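Local coordinates for protein copper induced nitroreductase D (Lactococcus lactis, PDB 2WQF) that binds flavin mononucleotide and acts as a copper-induced nitroreductase involved in the defence of the bacterium against oxidative stress, at residues Phe96-Phe101 with Gln176-Ser181. Sequence-based numbering, arbitrary orientation.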
loop_
_atom_site.group_PDB
_atom_site.type_symbol
_atom_site.label_atom_id
_atom_site.label_comp_id
_atom_site.label_asym_id
_atom_site.label_seq_id
_atom_site.Cartn_x
_atom_site.Cartn_y
_atom_site.Cartn_z
ATOM N N PHE A 96 -13.027 2.904 -19.517
ATOM C CA PHE A 96 -13.707 4.183 -19.258
ATOM C C PHE A 96 -12.731 5.299 -18.899
ATOM O O PHE A 96 -12.921 6.452 -19.261
ATOM C CB PHE A 96 -14.717 4.016 -18.117
ATOM C CG PHE A 96 -15.547 5.233 -17.861
ATOM C CD1 PHE A 96 -16.631 5.528 -18.661
ATOM C CD2 PHE A 96 -15.283 6.049 -16.776
ATOM C CE1 PHE A 96 -17.418 6.634 -18.431
ATOM C CE2 PHE A 96 -16.058 7.158 -16.544
ATOM C CZ PHE A 96 -17.130 7.443 -17.368
ATOM N N GLY A 97 -11.683 4.961 -18.156
ATOM C CA GLY A 97 -10.752 5.980 -17.713
ATOM C C GLY A 97 -9.452 5.421 -17.192
ATOM O O GLY A 97 -9.269 4.196 -17.100
ATOM N N THR A 98 -8.568 6.339 -16.809
ATOM C CA THR A 98 -7.256 6.008 -16.242
ATOM C C THR A 98 -7.013 6.961 -15.072
ATOM O O THR A 98 -7.166 8.179 -15.194
ATOM C CB THR A 98 -6.092 6.099 -17.261
ATOM O OG1 THR A 98 -6.377 5.260 -18.384
ATOM C CG2 THR A 98 -4.804 5.626 -16.664
ATOM N N ILE A 99 -6.630 6.401 -13.932
ATOM C CA ILE A 99 -6.245 7.189 -12.772
ATOM C C ILE A 99 -4.728 7.134 -12.645
ATOM O O ILE A 99 -4.161 6.068 -12.402
ATOM C CB ILE A 99 -6.896 6.662 -11.497
ATOM C CG1 ILE A 99 -8.422 6.587 -11.647
ATOM C CG2 ILE A 99 -6.471 7.496 -10.267
ATOM C CD1 ILE A 99 -9.085 5.591 -10.689
ATOM N N LEU A 100 -4.075 8.274 -12.846
ATOM C CA LEU A 100 -2.619 8.368 -12.724
ATOM C C LEU A 100 -2.266 8.823 -11.322
ATOM O O LEU A 100 -2.731 9.854 -10.847
ATOM C CB LEU A 100 -2.031 9.309 -13.769
ATOM C CG LEU A 100 -2.232 8.832 -15.229
ATOM C CD1 LEU A 100 -3.561 9.279 -15.785
ATOM C CD2 LEU A 100 -1.101 9.347 -16.115
ATOM N N PHE A 101 -1.510 7.968 -10.641
ATOM C CA PHE A 101 -1.055 8.186 -9.281
ATOM C C PHE A 101 0.337 8.748 -9.260
ATOM O O PHE A 101 1.229 8.174 -9.859
ATOM C CB PHE A 101 -1.073 6.861 -8.520
ATOM C CG PHE A 101 -2.466 6.363 -8.199
ATOM C CD1 PHE A 101 -3.118 6.741 -7.029
ATOM C CD2 PHE A 101 -3.127 5.530 -9.090
ATOM C CE1 PHE A 101 -4.375 6.261 -6.748
ATOM C CE2 PHE A 101 -4.368 5.034 -8.806
ATOM C CZ PHE A 101 -5.008 5.406 -7.645
ATOM N N GLN A 176 -0.550 3.732 -13.155
ATOM C CA GLN A 176 -1.742 4.118 -13.903
ATOM C C GLN A 176 -2.791 3.039 -13.772
ATOM O O GLN A 176 -2.646 1.927 -14.282
ATOM C CB GLN A 176 -1.428 4.378 -15.377
ATOM C CG GLN A 176 -0.339 5.411 -15.581
ATOM C CD GLN A 176 1.045 4.788 -15.578
ATOM O OE1 GLN A 176 1.313 3.869 -16.341
ATOM N NE2 GLN A 176 1.925 5.297 -14.738
ATOM N N LEU A 177 -3.868 3.375 -13.082
ATOM C CA LEU A 177 -4.933 2.421 -12.826
ATOM C C LEU A 177 -6.032 2.630 -13.875
ATOM O O LEU A 177 -6.754 3.615 -13.852
ATOM C CB LEU A 177 -5.463 2.573 -11.409
ATOM C CG LEU A 177 -6.438 1.501 -10.958
ATOM C CD1 LEU A 177 -5.775 0.137 -10.740
ATOM C CD2 LEU A 177 -7.154 1.958 -9.665
ATOM N N VAL A 178 -6.082 1.716 -14.838
ATOM C CA VAL A 178 -7.055 1.699 -15.917
ATOM C C VAL A 178 -8.318 1.025 -15.393
ATOM O O VAL A 178 -8.247 -0.036 -14.776
ATOM C CB VAL A 178 -6.505 0.917 -17.114
ATOM C CG1 VAL A 178 -7.484 0.920 -18.256
ATOM C CG2 VAL A 178 -5.205 1.541 -17.579
ATOM N N PHE A 179 -9.475 1.664 -15.585
ATOM C CA PHE A 179 -10.718 1.183 -14.986
ATOM C C PHE A 179 -11.906 1.323 -15.909
ATOM O O PHE A 179 -11.928 2.139 -16.833
ATOM C CB PHE A 179 -10.985 1.867 -13.638
ATOM C CG PHE A 179 -11.462 3.293 -13.750
ATOM C CD1 PHE A 179 -12.817 3.572 -13.706
ATOM C CD2 PHE A 179 -10.561 4.335 -13.941
ATOM C CE1 PHE A 179 -13.269 4.885 -13.803
ATOM C CE2 PHE A 179 -11.008 5.658 -14.065
ATOM C CZ PHE A 179 -12.365 5.915 -14.006
ATOM N N GLY A 180 -12.898 0.481 -15.675
ATOM C CA GLY A 180 -14.110 0.509 -16.477
ATOM C C GLY A 180 -15.052 -0.616 -16.149
ATOM O O GLY A 180 -14.911 -1.282 -15.132
ATOM N N SER A 181 -16.040 -0.816 -17.005
ATOM C CA SER A 181 -16.954 -1.916 -16.812
ATOM C C SER A 181 -16.258 -3.242 -17.092
ATOM O O SER A 181 -15.403 -3.333 -17.965
ATOM C CB SER A 181 -18.166 -1.756 -17.706
ATOM O OG SER A 181 -17.803 -1.583 -19.070
#
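Phe179 O accepts two backbone N-H groups, a sound bond from Gly97 N (3.1 Å) and a weak, bent one from Phe96 N (3.0 Å, 122° at the hydrogen). Two residues thus face one, a classic beta bulge where strand 97-104 begins against the antiparallel strand 171-182. Phe179 N returns a bond to Gly97 O; beyond the bulge, Ile99 N donates to Leu177 O and Leu177 N to Ile99 O, each 2.8 Å and nearly straight.

Glycine suits position 97 because the Phe179 ring lies across its backbone, one face toward Gly97 N; a beta carbon there would clash with Phe179 CE2. The ring reaches this place because CG sits between the backbone N and the carbonyl carbon (chi1 75°). Phe179 CE2 meets Ile99 CG1 at 3.7 Å, the side chains crossing at about a right angle, while Phe179 CE1 approaches the edge of the Phe96 ring at CD2 (3.8 Å). An alanine in place of Phe179 would probably open a gap over Gly97 and leave Ile99 and Phe96 without their shared apolar partner. Farther along, Leu177 CB touches the Phe101 ring edge at CE2 (3.7 Å).

On the opposite face, Gln176 CG packs on Leu100 CG. Gln176 suits its site by offering both acceptor and donor: OE1 bonds to Tyr153 N, NE2 to Asn154 OD1, near the FMN-binding Gln151. Thr98 supplies a small hydroxyl, OG1 bonding to Gln56 OE1 and Trp60 NE1. In the nitroreductase-family antiparallel sheet, strand 46-52 lies beside 97-104 and strand 146-151 beside 171-182, while helices 23-35 and 121-143 pack on the Ile99 face.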